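Local coordinates for mandelate racemase/muconate lactonizing enzyme (Polaromonas sp., PDB 3CB3), which catalyses the Mg2+-dependent dehydration of L-talarate, as a member of the mandelate racemase branch of the enolase superfamily, at the L-glucaric acid site. Numbering follows the deposited sequence.

The L-glucaric acid site. Residues 31, 69, 182, 184, 213, 215, 239, 265, 315, 335, 337, 339. With LGT (L-glucaric acid), chain B; MG (magnesium ion), chain C.
The magnesium-dependent active site of an enolase-superfamily enzyme holds L-glucaric acid by chelation at one end of the chain and by charge at the other. Asp213, Glu239 and Glu265, the acidic metal triad of the family, each give one carboxylate oxygen to MG; carboxylates suit a hard dication, and Glu239 OE2 lies 2.0 Å from MG. The ligand adds its C1 carboxylate oxygen O1A and its 2-hydroxyl O2, and water 1 is a further ligand of the near-octahedral shell. Asn215 N binds the anti lone pair of Asp213 OD1 (2.8 Å), steadying the carboxylate whose other oxygen takes the metal.

Lys182 starts anti to its backbone N (chi1 -171°) and bends at chi3, bringing NZ 2.9 Å from LGT O1A. Lys182 NZ also meets the syn lone pair of Glu239 OE1, and lies 3.0 Å from Glu335 OE2, approached from above its carboxylate plane. With MG, it would be expected to stabilise the negative charge of an enolate intermediate. An alanine here would remove the ammonium linking O1A to both glutamates and would probably leave the C1 carboxylate less well neutralised.

Lys184, bent only at chi4 (-60°), reaches the distal carboxylate, with NZ 2.9 Å from LGT O6A. Lys184 and His315 are likely the general acid/base pair of this family. His315 NE2 hydrogen-bonds the 3-hydroxyl O3 of LGT at 2.7 Å, fairly straight at 161°. Phe337 CD1 lies over the centre of the Trp339 indole, whose CH2 comes 3.6 Å from LGT O6B; these broad aromatic surfaces wall the ligand by packing.

The metal ligands and both lysines project from strand ends and following loops of the C-terminal barrel, while Ile31 and Lys69 approach from the N-terminal capping region.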
loop_
_atom_site.group_PDB
_atom_site.type_symbol
_atom_site.label_atom_id
_atom_site.label_comp_id
_atom_site.label_asym_id
_atom_site.label_seq_id
_atom_site.Cartn_x
_atom_site.Cartn_y
_atom_site.Cartn_z
ATOM N N ILE A 31 -3.379 -24.468 -4.789
ATOM C CA ILE A 31 -3.837 -23.590 -5.855
ATOM C C ILE A 31 -2.663 -23.310 -6.788
ATOM O O ILE A 31 -1.654 -22.741 -6.367
ATOM C CB ILE A 31 -4.342 -22.254 -5.284
ATOM C CG1 ILE A 31 -5.257 -22.514 -4.087
ATOM C CG2 ILE A 31 -5.108 -21.486 -6.357
ATOM C CD1 ILE A 31 -5.497 -21.283 -3.228
ATOM N N LYS A 69 -2.773 -14.035 0.941
ATOM C CA LYS A 69 -2.734 -15.248 0.127
ATOM C C LYS A 69 -1.296 -15.674 -0.144
ATOM O O LYS A 69 -0.925 -16.827 0.093
ATOM C CB LYS A 69 -3.507 -15.029 -1.180
ATOM C CG LYS A 69 -3.188 -13.736 -1.917
ATOM C CD LYS A 69 -2.233 -13.957 -3.085
ATOM C CE LYS A 69 -2.751 -15.030 -4.045
ATOM N NZ LYS A 69 -4.145 -14.777 -4.512
ATOM N N LYS A 182 -18.741 -19.946 -11.555
ATOM C CA LYS A 182 -17.728 -19.082 -12.168
ATOM C C LYS A 182 -16.654 -19.995 -12.750
ATOM O O LYS A 182 -16.094 -20.846 -12.049
ATOM C CB LYS A 182 -17.095 -18.132 -11.147
ATOM C CG LYS A 182 -16.207 -17.072 -11.802
ATOM C CD LYS A 182 -15.915 -15.888 -10.875
ATOM C CE LYS A 182 -14.916 -16.248 -9.789
ATOM N NZ LYS A 182 -14.788 -15.125 -8.806
ATOM N N LYS A 184 -12.973 -20.467 -14.790
ATOM C CA LYS A 184 -11.722 -19.807 -15.087
ATOM C C LYS A 184 -11.417 -19.901 -16.577
ATOM O O LYS A 184 -11.594 -20.951 -17.198
ATOM C CB LYS A 184 -10.594 -20.427 -14.260
ATOM C CG LYS A 184 -10.659 -20.032 -12.795
ATOM C CD LYS A 184 -9.579 -20.697 -11.982
ATOM C CE LYS A 184 -9.553 -20.125 -10.580
ATOM N NZ LYS A 184 -9.297 -18.656 -10.594
ATOM N N ASP A 213 -13.770 -15.926 -15.087
ATOM C CA ASP A 213 -12.699 -15.155 -14.464
ATOM C C ASP A 213 -11.436 -15.383 -15.307
ATOM O O ASP A 213 -10.953 -16.507 -15.417
ATOM C CB ASP A 213 -12.456 -15.638 -13.038
ATOM C CG ASP A 213 -11.588 -14.680 -12.235
ATOM O OD1 ASP A 213 -10.745 -13.972 -12.836
ATOM O OD2 ASP A 213 -11.743 -14.646 -10.994
ATOM N N ASN A 215 -8.642 -13.736 -14.683
ATOM C CA ASN A 215 -7.520 -13.481 -13.791
ATOM C C ASN A 215 -6.394 -12.649 -14.411
ATOM O O ASN A 215 -5.223 -13.025 -14.321
ATOM C CB ASN A 215 -6.957 -14.804 -13.269
ATOM C CG ASN A 215 -7.873 -15.461 -12.265
ATOM O OD1 ASN A 215 -7.928 -15.059 -11.096
ATOM N ND2 ASN A 215 -8.610 -16.467 -12.713
ATOM N N GLU A 239 -14.852 -11.358 -15.394
ATOM C CA GLU A 239 -13.990 -10.841 -14.339
ATOM C C GLU A 239 -12.498 -10.729 -14.671
ATOM O O GLU A 239 -11.913 -11.619 -15.298
ATOM C CB GLU A 239 -14.166 -11.723 -13.107
ATOM C CG GLU A 239 -13.359 -11.339 -11.906
ATOM C CD GLU A 239 -13.677 -12.218 -10.723
ATOM O OE1 GLU A 239 -14.799 -12.768 -10.684
ATOM O OE2 GLU A 239 -12.824 -12.347 -9.821
ATOM N N GLU A 265 -10.745 -7.127 -6.931
ATOM C CA GLU A 265 -10.221 -8.005 -5.883
ATOM C C GLU A 265 -8.774 -7.728 -5.471
ATOM O O GLU A 265 -8.410 -7.948 -4.318
ATOM C CB GLU A 265 -10.343 -9.478 -6.303
ATOM C CG GLU A 265 -9.281 -9.954 -7.301
ATOM C CD GLU A 265 -9.527 -11.382 -7.772
ATOM O OE1 GLU A 265 -10.625 -11.642 -8.306
ATOM O OE2 GLU A 265 -8.632 -12.239 -7.603
ATOM N N HIS A 315 -15.202 -9.825 -2.870
ATOM C CA HIS A 315 -14.279 -10.917 -3.158
ATOM C C HIS A 315 -13.886 -11.722 -1.919
ATOM O O HIS A 315 -13.481 -11.156 -0.902
ATOM C CB HIS A 315 -13.019 -10.365 -3.841
ATOM C CG HIS A 315 -11.891 -11.349 -3.920
ATOM N ND1 HIS A 315 -10.905 -11.431 -2.960
ATOM C CD2 HIS A 315 -11.619 -12.323 -4.824
ATOM C CE1 HIS A 315 -10.075 -12.412 -3.267
ATOM N NE2 HIS A 315 -10.486 -12.970 -4.392
ATOM N N GLU A 335 -19.394 -15.092 -3.276
ATOM C CA GLU A 335 -18.872 -16.404 -3.631
ATOM C C GLU A 335 -18.724 -17.307 -2.425
ATOM O O GLU A 335 -18.230 -16.890 -1.376
ATOM C CB GLU A 335 -17.520 -16.278 -4.350
ATOM C CG GLU A 335 -17.030 -17.599 -4.945
ATOM C CD GLU A 335 -15.824 -17.437 -5.867
ATOM O OE1 GLU A 335 -15.306 -18.468 -6.351
ATOM O OE2 GLU A 335 -15.395 -16.286 -6.111
ATOM N N PHE A 337 -16.999 -20.272 -0.549
ATOM C CA PHE A 337 -15.696 -20.924 -0.451
ATOM C C PHE A 337 -15.731 -21.741 0.828
ATOM O O PHE A 337 -16.336 -21.322 1.810
ATOM C CB PHE A 337 -14.582 -19.880 -0.300
ATOM C CG PHE A 337 -14.107 -19.285 -1.590
ATOM C CD1 PHE A 337 -13.161 -19.949 -2.369
ATOM C CD2 PHE A 337 -14.564 -18.036 -2.005
ATOM C CE1 PHE A 337 -12.669 -19.373 -3.545
ATOM C CE2 PHE A 337 -14.082 -17.450 -3.179
ATOM C CZ PHE A 337 -13.129 -18.121 -3.950
ATOM N N TRP A 339 -12.811 -22.807 2.103
ATOM C CA TRP A 339 -11.464 -22.571 2.631
ATOM C C TRP A 339 -11.355 -22.144 4.093
ATOM O O TRP A 339 -10.582 -22.728 4.855
ATOM C CB TRP A 339 -10.742 -21.533 1.769
ATOM C CG TRP A 339 -10.503 -21.962 0.347
ATOM C CD1 TRP A 339 -10.991 -23.081 -0.273
ATOM C CD2 TRP A 339 -9.764 -21.244 -0.648
ATOM N NE1 TRP A 339 -10.604 -23.098 -1.593
ATOM C CE2 TRP A 339 -9.851 -21.982 -1.849
ATOM C CE3 TRP A 339 -9.039 -20.045 -0.640
ATOM C CZ2 TRP A 339 -9.243 -21.559 -3.034
ATOM C CZ3 TRP A 339 -8.432 -19.624 -1.819
ATOM C CH2 TRP A 339 -8.540 -20.381 -3.000
HETATM O O1A LGT B . -12.168 -14.392 -7.928
HETATM C C1 LGT B . -11.462 -15.182 -7.269
HETATM O O1B LGT B . -11.807 -15.709 -6.183
HETATM C C2 LGT B . -10.051 -15.558 -7.822
HETATM O O2 LGT B . -9.567 -14.500 -8.674
HETATM C C3 LGT B . -9.036 -15.828 -6.693
HETATM O O3 LGT B . -8.948 -14.660 -5.882
HETATM C C4 LGT B . -7.594 -16.209 -7.179
HETATM O O4 LGT B . -6.638 -15.196 -6.827
HETATM C C5 LGT B . -7.049 -17.554 -6.630
HETATM O O5 LGT B . -7.073 -17.532 -5.193
HETATM C C6 LGT B . -7.864 -18.761 -7.150
HETATM O O6A LGT B . -7.619 -19.125 -8.325
HETATM O O6B LGT B . -8.711 -19.292 -6.397
HETATM MG MG MG C . -11.170 -13.388 -9.422
HETATM O O HOH W 1 -10.197 -12.673 -10.993
HETATM O O HOH W 2 -6.999 -13.242 -5.449
#